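Long-range contacts in beta-N-acetylhexosaminidase (Beutenbergia cavernae, PDB 5BU9), which probably hydrolyses terminal non-reducing N-acetyl-D-hexosamine residues in N-acetyl-beta-D-hexosaminides, as a member of glycosyl hydrolase family 3: residues V40-R45 / A55-L60; P187-V192 / A233-I238; A225-T230 / V264-D269. All coordinates share one frame; numbering follows the deposited sequence.

Interaction 1 (V40-R45 / A55-L60); sequences VFLAGR and AVVEQL
V40 and L42 on strand 39-43 meet V56, V57 and L60 on helix 50-61, the first half of a beta-alpha-beta crossover in the TIM barrel of this family 3 glycosidase. The chain leaves the strand, returns through helix 50-61 and, after the short helix 66-69, enters strand 75-82, the parallel neighbour of strand 39-43. Strand and helix segments therefore run nearly antiparallel, at 151°, with their axes 10.7 Å apart at closest approach, a spacing filled by branched aliphatic side chains.

All four pairings across the contact are apolar. L60 sets CD1 against both V40 and L42: L60 CD1 lies 3.9 Å from V40 CG2 and 4.1 Å from L42 CD1. It gets that far because L60 CD1 is anti to CA (chi2 171°), the extended form of the side chain. Valine suits the strand, where branching at CB fits an extended backbone, and leucine, with its branch one carbon farther out, bridges the distance to the helix. On the helix the short V56 and V57 meet L42 CD2, while the longer L60 reaches both V40 and L42.

Further apolar contacts extend the layer: V40 touches I32 and L60 touches L29 of helix 26-35, and L42 and V57 both touch V76 of strand 75-82. The backbone of L42 has polar partners in that same strand, its O being hydrogen-bonded to T78 OG1.

The methyls of L42 divide the work. V56 CG1 makes a looser touch, 4.4 Å from L42 CD2, and while CD1 faces L60, L42 CD2 is 4.2 Å from V57 CG2, the side chains of L42 and V57 crossing at about a right angle.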
ATOM      1  N   VAL A  40       2.952   5.122   9.267  1.00 35.82           N
ATOM      2  CA  VAL A  40       2.854   3.864   9.977  1.00 34.33           C
ATOM      3  C   VAL A  40       1.736   2.985   9.434  1.00 33.85           C
ATOM      4  O   VAL A  40       0.833   3.432   8.729  1.00 35.04           O
ATOM      5  CB  VAL A  40       2.677   4.088  11.485  1.00 30.95           C
ATOM      6  CG1 VAL A  40       3.891   4.784  12.055  1.00 28.18           C
ATOM      7  CG2 VAL A  40       1.454   4.915  11.743  1.00 28.15           C
ATOM      8  N   PHE A  41       1.829   1.715   9.779  1.00 27.18           N
ATOM      9  CA  PHE A  41       0.908   0.720   9.309  1.00 34.68           C
ATOM     10  C   PHE A  41       0.568  -0.191  10.485  1.00 42.60           C
ATOM     11  O   PHE A  41       1.461  -0.708  11.136  1.00 29.66           O
ATOM     12  CB  PHE A  41       1.523  -0.086   8.159  1.00 27.44           C
ATOM     13  CG  PHE A  41       0.731  -1.287   7.790  1.00 36.85           C
ATOM     14  CD1 PHE A  41      -0.345  -1.182   6.921  1.00 31.33           C
ATOM     15  CD2 PHE A  41       1.032  -2.532   8.334  1.00 30.84           C
ATOM     16  CE1 PHE A  41      -1.102  -2.315   6.588  1.00 32.64           C
ATOM     17  CE2 PHE A  41       0.294  -3.662   7.999  1.00 49.20           C
ATOM     18  CZ  PHE A  41      -0.786  -3.544   7.124  1.00 30.80           C
ATOM     19  N   LEU A  42      -0.709  -0.402  10.759  1.00 37.95           N
ATOM     20  CA  LEU A  42      -1.107  -1.330  11.838  1.00 31.63           C
ATOM     21  C   LEU A  42      -1.296  -2.747  11.302  1.00 42.23           C
ATOM     22  O   LEU A  42      -2.161  -2.970  10.443  1.00 36.75           O
ATOM     23  CB  LEU A  42      -2.392  -0.834  12.515  1.00 33.53           C
ATOM     24  CG  LEU A  42      -2.173   0.191  13.629  1.00 32.45           C
ATOM     25  CD1 LEU A  42      -1.667   1.491  13.125  1.00 36.67           C
ATOM     26  CD2 LEU A  42      -3.464   0.399  14.413  1.00 33.47           C
ATOM     27  N   ALA A  43      -0.498  -3.694  11.812  1.00 30.58           N
ATOM     28  CA  ALA A  43      -0.388  -5.038  11.232  1.00 33.17           C
ATOM     29  C   ALA A  43      -1.073  -6.088  12.080  1.00 34.83           C
ATOM     30  O   ALA A  43      -1.352  -5.851  13.250  1.00 35.22           O
ATOM     31  CB  ALA A  43       1.063  -5.427  11.048  1.00 30.96           C
ATOM     32  N   GLY A  44      -1.300  -7.258  11.489  1.00 35.43           N
ATOM     33  CA  GLY A  44      -1.851  -8.407  12.196  1.00 34.29           C
ATOM     34  C   GLY A  44      -3.361  -8.553  12.156  1.00 34.70           C
ATOM     35  O   GLY A  44      -3.981  -8.276  11.135  1.00 47.81           O
ATOM     36  N   ARG A  45      -3.950  -9.021  13.253  1.00 35.59           N
ATOM     37  CA  ARG A  45      -5.408  -9.100  13.410  1.00 39.86           C
ATOM     38  C   ARG A  45      -5.645  -8.662  14.847  1.00 53.98           C
ATOM     39  O   ARG A  45      -5.144  -9.261  15.799  1.00 64.65           O
ATOM     40  CB  ARG A  45      -6.004 -10.516  13.123  1.00 40.33           C
ATOM     41  CG  ARG A  45      -5.743 -11.104  11.672  1.00 51.04           C
ATOM     42  CD  ARG A  45      -6.371 -10.281  10.504  1.00 59.15           C
ATOM     43  NE  ARG A  45      -6.170 -10.888   9.175  1.00 49.31           N
ATOM     44  CZ  ARG A  45      -5.227 -10.544   8.276  1.00 78.75           C
ATOM     45  NH1 ARG A  45      -5.136 -11.200   7.115  1.00 39.43           N
ATOM     46  NH2 ARG A  45      -4.360  -9.558   8.509  1.00 36.33           N
ATOM     47  N   ALA A  55      -6.230   4.516  20.772  1.00 43.71           N
ATOM     48  CA  ALA A  55      -5.222   4.786  21.806  1.00 39.38           C
ATOM     49  C   ALA A  55      -3.811   4.390  21.314  1.00 57.06           C
ATOM     50  O   ALA A  55      -2.822   5.046  21.622  1.00 50.16           O
ATOM     51  CB  ALA A  55      -5.565   4.080  23.065  1.00 40.53           C
ATOM     52  N   VAL A  56      -3.738   3.332  20.518  1.00 44.15           N
ATOM     53  CA  VAL A  56      -2.503   2.937  19.859  1.00 34.84           C
ATOM     54  C   VAL A  56      -2.037   4.025  18.901  1.00 37.00           C
ATOM     55  O   VAL A  56      -0.889   4.457  18.948  1.00 37.93           O
ATOM     56  CB  VAL A  56      -2.687   1.608  19.117  1.00 44.53           C
ATOM     57  CG1 VAL A  56      -1.507   1.360  18.194  1.00 32.57           C
ATOM     58  CG2 VAL A  56      -2.904   0.448  20.137  1.00 42.96           C
ATOM     59  N   VAL A  57      -2.937   4.463  18.027  1.00 40.82           N
ATOM     60  CA  VAL A  57      -2.607   5.475  17.056  1.00 35.50           C
ATOM     61  C   VAL A  57      -2.182   6.764  17.759  1.00 51.69           C
ATOM     62  O   VAL A  57      -1.220   7.417  17.344  1.00 51.88           O
ATOM     63  CB  VAL A  57      -3.769   5.711  16.122  1.00 34.74           C
ATOM     64  CG1 VAL A  57      -3.467   6.889  15.166  1.00 33.94           C
ATOM     65  CG2 VAL A  57      -4.039   4.433  15.331  1.00 33.42           C
ATOM     66  N   GLU A  58      -2.873   7.115  18.838  1.00 40.74           N
ATOM     67  CA  GLU A  58      -2.539   8.335  19.572  1.00 38.94           C
ATOM     68  C   GLU A  58      -1.064   8.314  20.020  1.00 52.18           C
ATOM     69  O   GLU A  58      -0.383   9.327  19.936  1.00 46.88           O
ATOM     70  CB  GLU A  58      -3.499   8.531  20.773  1.00 51.89           C
ATOM     71  CG  GLU A  58      -2.856   8.937  22.125  1.00 80.18           C
ATOM     72  CD  GLU A  58      -2.197  10.328  22.124  1.00 99.29           C
ATOM     73  OE1 GLU A  58      -2.416  11.115  21.166  1.00 86.71           O
ATOM     74  OE2 GLU A  58      -1.440  10.623  23.083  1.00 95.78           O
ATOM     75  N   GLN A  59      -0.566   7.166  20.475  1.00 42.06           N
ATOM     76  CA  GLN A  59       0.831   7.048  20.882  1.00 45.63           C
ATOM     77  C   GLN A  59       1.801   7.265  19.724  1.00 49.91           C
ATOM     78  O   GLN A  59       2.905   7.810  19.896  1.00 40.05           O
ATOM     79  CB  GLN A  59       1.096   5.678  21.484  1.00 45.59           C
ATOM     80  CG  GLN A  59       0.241   5.309  22.661  1.00 51.79           C
ATOM     81  CD  GLN A  59       0.669   3.974  23.257  1.00 75.59           C
ATOM     82  OE1 GLN A  59       1.824   3.805  23.675  1.00 58.29           O
ATOM     83  NE2 GLN A  59      -0.254   3.015  23.283  1.00 39.82           N
ATOM     84  N   LEU A  60       1.392   6.802  18.550  1.00 46.54           N
ATOM     85  CA  LEU A  60       2.220   6.913  17.360  1.00 41.11           C
ATOM     86  C   LEU A  60       2.222   8.372  16.916  1.00 39.17           C
ATOM     87  O   LEU A  60       3.268   8.922  16.605  1.00 54.79           O
ATOM     88  CB  LEU A  60       1.724   5.981  16.242  1.00 31.64           C
ATOM     89  CG  LEU A  60       1.669   4.460  16.555  1.00 31.42           C
ATOM     90  CD1 LEU A  60       0.963   3.675  15.453  1.00 40.02           C
ATOM     91  CD2 LEU A  60       3.063   3.928  16.717  1.00 42.22           C
TER

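Interaction 2 (P187-V192 / A233-I238)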
ATOM      1  N   PRO A 187       0.851  -4.431 -11.461  1.00 30.60           N
ATOM      2  CA  PRO A 187      -0.183  -4.384 -12.520  1.00 30.35           C
ATOM      3  C   PRO A 187      -1.266  -5.466 -12.448  1.00 37.97           C
ATOM      4  O   PRO A 187      -2.074  -5.593 -13.384  1.00 35.67           O
ATOM      5  CB  PRO A 187       0.644  -4.555 -13.810  1.00 34.38           C
ATOM      6  CG  PRO A 187       1.793  -5.469 -13.375  1.00 25.69           C
ATOM      7  CD  PRO A 187       2.101  -5.077 -11.915  1.00 24.77           C
ATOM      8  N   GLY A 188      -1.316  -6.207 -11.352  1.00 35.62           N
ATOM      9  CA  GLY A 188      -2.340  -7.222 -11.157  1.00 26.96           C
ATOM     10  C   GLY A 188      -1.786  -8.526 -10.600  1.00 47.61           C
ATOM     11  O   GLY A 188      -0.911  -9.149 -11.186  1.00 40.05           O
ATOM     12  N   LEU A 189      -2.297  -8.946  -9.449  1.00 32.30           N
ATOM     13  CA  LEU A 189      -1.791 -10.134  -8.762  1.00 25.99           C
ATOM     14  C   LEU A 189      -2.780 -11.288  -8.853  1.00 46.84           C
ATOM     15  O   LEU A 189      -2.575 -12.333  -8.238  1.00 31.87           O
ATOM     16  CB  LEU A 189      -1.514  -9.793  -7.300  1.00 30.87           C
ATOM     17  CG  LEU A 189      -0.377 -10.423  -6.516  1.00 44.69           C
ATOM     18  CD1 LEU A 189       0.880 -10.572  -7.359  1.00 25.37           C
ATOM     19  CD2 LEU A 189      -0.095  -9.550  -5.298  1.00 27.98           C
ATOM     20  N   GLY A 190      -3.849 -11.100  -9.621  1.00 28.72           N
ATOM     21  CA  GLY A 190      -4.888 -12.103  -9.698  1.00 28.85           C
ATOM     22  C   GLY A 190      -4.597 -13.265 -10.620  1.00 29.14           C
ATOM     23  O   GLY A 190      -5.452 -14.124 -10.798  1.00 43.71           O
ATOM     24  N   ARG A 191      -3.408 -13.312 -11.217  1.00 28.43           N
ATOM     25  CA  ARG A 191      -3.121 -14.380 -12.171  1.00 33.73           C
ATOM     26  C   ARG A 191      -1.819 -15.150 -11.877  1.00 30.08           C
ATOM     27  O   ARG A 191      -1.487 -16.091 -12.600  1.00 45.07           O
ATOM     28  CB  ARG A 191      -3.101 -13.809 -13.591  1.00 29.66           C
ATOM     29  CG  ARG A 191      -4.365 -12.967 -13.904  1.00 34.41           C
ATOM     30  CD  ARG A 191      -4.486 -12.718 -15.423  1.00 35.22           C
ATOM     31  NE  ARG A 191      -4.735 -13.982 -16.106  1.00 54.79           N
ATOM     32  CZ  ARG A 191      -4.979 -14.118 -17.401  1.00 79.77           C
ATOM     33  NH1 ARG A 191      -5.003 -13.053 -18.211  1.00 53.24           N
ATOM     34  NH2 ARG A 191      -5.198 -15.339 -17.882  1.00 38.29           N
ATOM     35  N   VAL A 192      -1.097 -14.799 -10.813  1.00 45.55           N
ATOM     36  CA  VAL A 192       0.055 -15.623 -10.416  1.00 33.93           C
ATOM     37  C   VAL A 192      -0.449 -16.946  -9.842  1.00 28.74           C
ATOM     38  O   VAL A 192      -1.557 -17.016  -9.315  1.00 35.97           O
ATOM     39  CB  VAL A 192       0.953 -14.920  -9.389  1.00 32.58           C
ATOM     40  CG1 VAL A 192       1.712 -13.740 -10.026  1.00 29.92           C
ATOM     41  CG2 VAL A 192       0.116 -14.474  -8.184  1.00 25.87           C
ATOM     42  N   ALA A 233       5.733  -9.434  -7.937  1.00 27.80           N
ATOM     43  CA  ALA A 233       5.819 -10.504  -8.929  1.00 27.32           C
ATOM     44  C   ALA A 233       6.639 -10.061 -10.140  1.00 36.37           C
ATOM     45  O   ALA A 233       6.752  -8.869 -10.411  1.00 29.34           O
ATOM     46  CB  ALA A 233       4.411 -10.931  -9.367  1.00 22.38           C
ATOM     47  N   VAL A 234       7.211 -11.016 -10.867  1.00 24.24           N
ATOM     48  CA  VAL A 234       7.904 -10.693 -12.114  1.00 26.01           C
ATOM     49  C   VAL A 234       6.923 -10.914 -13.252  1.00 31.19           C
ATOM     50  O   VAL A 234       6.322 -11.981 -13.339  1.00 35.97           O
ATOM     51  CB  VAL A 234       9.163 -11.536 -12.304  1.00 23.66           C
ATOM     52  CG1 VAL A 234       9.759 -11.194 -13.618  1.00 22.95           C
ATOM     53  CG2 VAL A 234      10.184 -11.248 -11.185  1.00 23.20           C
ATOM     54  N   TYR A 235       6.725  -9.901 -14.094  1.00 35.57           N
ATOM     55  CA  TYR A 235       5.715  -9.973 -15.169  1.00 29.13           C
ATOM     56  C   TYR A 235       6.392 -10.198 -16.522  1.00 30.56           C
ATOM     57  O   TYR A 235       6.828  -9.250 -17.150  1.00 35.88           O
ATOM     58  CB  TYR A 235       4.841  -8.687 -15.210  1.00 25.09           C
ATOM     59  CG  TYR A 235       3.946  -8.617 -13.995  1.00 28.95           C
ATOM     60  CD1 TYR A 235       4.444  -8.183 -12.763  1.00 23.80           C
ATOM     61  CD2 TYR A 235       2.624  -9.077 -14.052  1.00 30.94           C
ATOM     62  CE1 TYR A 235       3.633  -8.196 -11.602  1.00 27.56           C
ATOM     63  CE2 TYR A 235       1.805  -9.089 -12.901  1.00 27.43           C
ATOM     64  CZ  TYR A 235       2.317  -8.635 -11.688  1.00 26.72           C
ATOM     65  OH  TYR A 235       1.520  -8.615 -10.580  1.00 29.63           O
ATOM     66  N   SER A 236       6.449 -11.456 -16.951  1.00 28.10           N
ATOM     67  CA  SER A 236       7.064 -11.868 -18.212  1.00 26.62           C
ATOM     68  C   SER A 236       6.691 -11.016 -19.415  1.00 28.01           C
ATOM     69  O   SER A 236       7.543 -10.708 -20.250  1.00 38.91           O
ATOM     70  CB  SER A 236       6.675 -13.304 -18.531  1.00 43.87           C
ATOM     71  OG  SER A 236       7.410 -14.204 -17.763  1.00 35.11           O
ATOM     72  N   GLN A 237       5.422 -10.637 -19.508  1.00 30.87           N
ATOM     73  CA  GLN A 237       4.916  -9.991 -20.734  1.00 29.74           C
ATOM     74  C   GLN A 237       4.972  -8.473 -20.680  1.00 39.87           C
ATOM     75  O   GLN A 237       4.499  -7.807 -21.608  1.00 42.18           O
ATOM     76  CB  GLN A 237       3.456 -10.396 -21.006  1.00 37.59           C
ATOM     77  CG  GLN A 237       3.176 -11.885 -20.848  1.00 42.05           C
ATOM     78  CD  GLN A 237       3.997 -12.710 -21.804  1.00 48.70           C
ATOM     79  OE1 GLN A 237       4.178 -12.330 -22.962  1.00 51.16           O
ATOM     80  NE2 GLN A 237       4.528 -13.830 -21.322  1.00 48.52           N
ATOM     81  N   ILE A 238       5.486  -7.927 -19.578  1.00 32.60           N
ATOM     82  CA  ILE A 238       5.586  -6.474 -19.411  1.00 36.21           C
ATOM     83  C   ILE A 238       7.035  -6.137 -19.153  1.00 34.06           C
ATOM     84  O   ILE A 238       7.646  -5.409 -19.925  1.00 37.53           O
ATOM     85  CB  ILE A 238       4.678  -5.934 -18.271  1.00 39.20           C
ATOM     86  CG1 ILE A 238       3.223  -6.372 -18.468  1.00 32.33           C
ATOM     87  CG2 ILE A 238       4.736  -4.416 -18.243  1.00 34.78           C
ATOM     88  CD1 ILE A 238       2.326  -6.092 -17.261  1.00 33.63           C
TER
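P187 points the CG-CD edge of its ring at one face of the Y235 ring, and this CH-pi contact is the tight heart of the interaction. P187 CG stands 3.5 Å from the Y235 ring centroid, only 5° off the ring normal, and P187 CD is 3.5 Å from Y235 CE1. Chi2 of Y235, at 80°, turns the ring so that it offers this face. At the ring's edge, Y235 OH donates to G188 O over 2.6 Å, the donor standing 63° above the carbonyl plane; the same hydroxyl is hydrogen-bonded to S231 OG. Proline, here after a cis peptide bond, offers CH groups held on a rigid ring, and G188 adopts backbone angles that exclude a CB.

Elsewhere the packing is looser. L189 CD1 is 4.1 Å from A233 CB, which V192 CG1 approaches to 4.0 Å, the small alanine leaving room for both branched neighbours. Toward the solvent side, I238 extends CD1 to 4.0 Å from P187 CG, and R191 turns away to a salt bridge with D211.

An alanine in place of Y235 would probably leave G188 O without its hydroxyl donor and open a gap beside the P187 ring. Tyrosine thus joins the loop after strand 180-186 to strand 234-235 in two ways: its ring face receives P187 CG, and its buried hydroxyl is satisfied by polar partners.

Interaction 3 (A225-T230 / V264-D269); sequences AAFVMT and VVVTDD
V264 N donates to A226 O in an almost straight hydrogen bond, 2.9 Å long with 176° at the hydrogen, and opens the pairing of parallel strands 227-230 and 264-267. V228 then uses both its backbone groups: V228 N donates to V264 O, and V228 O receives V266 N at 2.8 Å. T230 N continues the alternation by donating to V266 O, which also has M229 CA 3.0 Å away in a CA-H...O contact. A weak bond, D268 N to T230 O at 3.0 Å, ends the series, and T267 OG1 ties down the following turn by donating to D268 O. D268 OD1 is hydrogen-bonded to a glycerol, probably from the crystallisation liquor, at the C-terminal end of the strand, where TIM barrels place their active sites.

Side chains alternate between the sheet's faces. On one, F227 and V264 lie side by side, pointing the same way, with F227 CD2 3.5 Å from V264 CG1, while V266 CG2 comes to the ring's edge. The broad phenylalanine ring suits this place because it spans both valines, CD2 touching each. M229, a selenomethionine, extends from the backbone and then bends at chi3 (-73°), placing CE 4.2 Å from V266 CG1. On the other face T230 CG2 meets V265 CG1 at 3.8 Å, their side chains crossing at about a right angle. Beta-branched valine and threonine suit such extended backbone, and the flexible M229 can shape itself to the barrel interior.

The two strands, inclined at 30°, sit within the curled sheet: strand 180-186 bonds to F227 and M229 on one flank, and V265 bonds to D294 and I295 on the other. Helix 248-258, which links the pair, packs on V228, T230 and V265 from outside, while helix 320-336 meets F227 and V264 on the other face.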
ATOM      1  N   ALA A 225      -7.991   7.899  -7.879  1.00 44.08           N
ATOM      2  CA  ALA A 225      -7.064   7.219  -6.966  1.00 60.51           C
ATOM      3  C   ALA A 225      -5.831   8.086  -6.656  1.00 45.85           C
ATOM      4  O   ALA A 225      -5.245   8.659  -7.563  1.00 44.86           O
ATOM      5  CB  ALA A 225      -6.636   5.891  -7.555  1.00 36.63           C
ATOM      6  N   ALA A 226      -5.462   8.182  -5.380  1.00 39.50           N
ATOM      7  CA  ALA A 226      -4.381   9.058  -4.924  1.00 39.59           C
ATOM      8  C   ALA A 226      -3.140   8.257  -4.545  1.00 39.02           C
ATOM      9  O   ALA A 226      -2.061   8.826  -4.371  1.00 39.86           O
ATOM     10  CB  ALA A 226      -4.846   9.885  -3.734  1.00 34.59           C
ATOM     11  N   PHE A 227      -3.338   6.953  -4.353  1.00 33.85           N
ATOM     12  CA  PHE A 227      -2.287   5.986  -3.981  1.00 34.10           C
ATOM     13  C   PHE A 227      -2.488   4.713  -4.791  1.00 36.73           C
ATOM     14  O   PHE A 227      -3.621   4.214  -4.934  1.00 35.88           O
ATOM     15  CB  PHE A 227      -2.321   5.605  -2.487  1.00 35.79           C
ATOM     16  CG  PHE A 227      -2.061   6.748  -1.537  1.00 39.03           C
ATOM     17  CD1 PHE A 227      -3.060   7.676  -1.250  1.00 43.40           C
ATOM     18  CD2 PHE A 227      -0.822   6.870  -0.893  1.00 33.94           C
ATOM     19  CE1 PHE A 227      -2.831   8.739  -0.364  1.00 36.27           C
ATOM     20  CE2 PHE A 227      -0.566   7.930  -0.011  1.00 34.90           C
ATOM     21  CZ  PHE A 227      -1.571   8.877   0.257  1.00 36.78           C
ATOM     22  N   VAL A 228      -1.386   4.177  -5.296  1.00 32.24           N
ATOM     23  CA  VAL A 228      -1.374   2.882  -5.965  1.00 35.25           C
ATOM     24  C   VAL A 228      -0.286   2.028  -5.331  1.00 40.79           C
ATOM     25  O   VAL A 228       0.847   2.493  -5.142  1.00 33.57           O
ATOM     26  CB  VAL A 228      -1.137   3.017  -7.484  1.00 36.40           C
ATOM     27  CG1 VAL A 228      -0.948   1.641  -8.091  1.00 32.58           C
ATOM     28  CG2 VAL A 228      -2.295   3.797  -8.162  1.00 29.56           C
HETATM   29  N   MSE A 229      -0.615   0.779  -5.030  1.00 30.67           N
HETATM   30  CA  MSE A 229       0.392  -0.184  -4.558  1.00 33.13           C
HETATM   31  C   MSE A 229       0.847  -1.135  -5.673  1.00 28.93           C
HETATM   32  O   MSE A 229       0.039  -1.640  -6.453  1.00 32.32           O
HETATM   33  CB  MSE A 229      -0.132  -0.998  -3.366  1.00 24.20           C
HETATM   34  CG  MSE A 229       0.816  -2.092  -2.942  1.00 30.99           C
HETATM   35 SE   MSE A 229       0.131  -3.158  -1.459  0.70 36.21          SE
HETATM   36  CE  MSE A 229       0.332  -1.880  -0.061  1.00 24.65           C
ATOM     37  N   THR A 230       2.150  -1.368  -5.744  1.00 30.56           N
ATOM     38  CA  THR A 230       2.743  -2.260  -6.735  1.00 26.86           C
ATOM     39  C   THR A 230       2.987  -3.668  -6.153  1.00 35.59           C
ATOM     40  O   THR A 230       3.267  -3.825  -4.954  1.00 36.51           O
ATOM     41  CB  THR A 230       4.082  -1.700  -7.243  1.00 36.26           C
ATOM     42  OG1 THR A 230       4.911  -1.447  -6.103  1.00 25.96           O
ATOM     43  CG2 THR A 230       3.887  -0.378  -8.074  1.00 24.62           C
ATOM     44  N   VAL A 264       0.749   8.837  -5.226  1.00 32.85           N
ATOM     45  CA  VAL A 264       1.772   8.175  -4.450  1.00 31.46           C
ATOM     46  C   VAL A 264       1.808   6.675  -4.739  1.00 37.97           C
ATOM     47  O   VAL A 264       0.767   5.993  -4.677  1.00 33.57           O
ATOM     48  CB  VAL A 264       1.542   8.453  -2.964  1.00 47.56           C
ATOM     49  CG1 VAL A 264       2.369   7.526  -2.119  1.00 30.72           C
ATOM     50  CG2 VAL A 264       1.825   9.935  -2.653  1.00 32.19           C
ATOM     51  N   VAL A 265       2.993   6.173  -5.094  1.00 29.64           N
ATOM     52  CA  VAL A 265       3.209   4.757  -5.358  1.00 29.50           C
ATOM     53  C   VAL A 265       3.762   4.086  -4.093  1.00 38.60           C
ATOM     54  O   VAL A 265       4.793   4.504  -3.567  1.00 31.34           O
ATOM     55  CB  VAL A 265       4.177   4.525  -6.532  1.00 31.72           C
ATOM     56  CG1 VAL A 265       4.521   3.037  -6.637  1.00 27.60           C
ATOM     57  CG2 VAL A 265       3.587   5.044  -7.828  1.00 32.29           C
ATOM     58  N   VAL A 266       3.077   3.049  -3.626  1.00 30.84           N
ATOM     59  CA  VAL A 266       3.445   2.308  -2.412  1.00 33.28           C
ATOM     60  C   VAL A 266       3.888   0.918  -2.814  1.00 33.36           C
ATOM     61  O   VAL A 266       3.239   0.304  -3.660  1.00 34.74           O
ATOM     62  CB  VAL A 266       2.258   2.248  -1.435  1.00 32.14           C
ATOM     63  CG1 VAL A 266       2.654   1.637  -0.071  1.00 26.96           C
ATOM     64  CG2 VAL A 266       1.711   3.637  -1.268  1.00 28.26           C
ATOM     65  N   THR A 267       5.000   0.425  -2.266  1.00 26.10           N
ATOM     66  CA  THR A 267       5.362  -0.977  -2.501  1.00 25.62           C
ATOM     67  C   THR A 267       4.434  -1.886  -1.718  1.00 31.69           C
ATOM     68  O   THR A 267       3.848  -1.489  -0.698  1.00 35.07           O
ATOM     69  CB  THR A 267       6.812  -1.351  -2.076  1.00 26.33           C
ATOM     70  OG1 THR A 267       6.942  -1.201  -0.656  1.00 29.88           O
ATOM     71  CG2 THR A 267       7.851  -0.506  -2.795  1.00 27.64           C
ATOM     72  N   ASP A 268       4.311  -3.121  -2.190  1.00 27.00           N
ATOM     73  CA  ASP A 268       3.849  -4.204  -1.334  1.00 25.11           C
ATOM     74  C   ASP A 268       4.902  -4.323  -0.184  1.00 28.57           C
ATOM     75  O   ASP A 268       6.014  -3.775  -0.273  1.00 33.16           O
ATOM     76  CB  ASP A 268       3.705  -5.490  -2.158  1.00 26.65           C
ATOM     77  CG  ASP A 268       2.949  -6.604  -1.422  1.00 46.65           C
ATOM     78  OD1 ASP A 268       2.604  -6.455  -0.228  1.00 32.17           O
ATOM     79  OD2 ASP A 268       2.734  -7.660  -2.049  1.00 33.36           O
ATOM     80  N   ASP A 269       4.564  -4.972   0.914  1.00 25.14           N
ATOM     81  CA  ASP A 269       5.553  -5.148   1.970  1.00 30.03           C
ATOM     82  C   ASP A 269       6.843  -5.755   1.437  1.00 39.34           C
ATOM     83  O   ASP A 269       6.785  -6.810   0.835  1.00 31.24           O
ATOM     84  CB  ASP A 269       5.040  -6.073   3.075  1.00 36.32           C
ATOM     85  CG  ASP A 269       6.169  -6.504   3.982  1.00 74.99           C
ATOM     86  OD1 ASP A 269       6.659  -5.619   4.724  1.00 31.79           O
ATOM     87  OD2 ASP A 269       6.626  -7.676   3.877  1.00 71.95           O
TER

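In the fold
All three contacts lie in one TIM-barrel domain. Interactions 1 and 3 reach the same curled sheet, their centres 19 Å apart: one joins a strand to its outer helix, the other joins two adjacent strands. Interaction 2 joins the loop after strand 180-186 to the short strand 234-235; its centre is 31 Å from that of interaction 1, across the middle of the chain, and 16 Å from that of interaction 3. Along the sequence interaction 1 closes first, whereas the segments of interactions 2 and 3 alternate, strand 227-230 leading directly into the region of strand 234-235. The chain between 187 and 269 thus supplies both neighbouring barrel strands and a contact beyond their C-terminal ends.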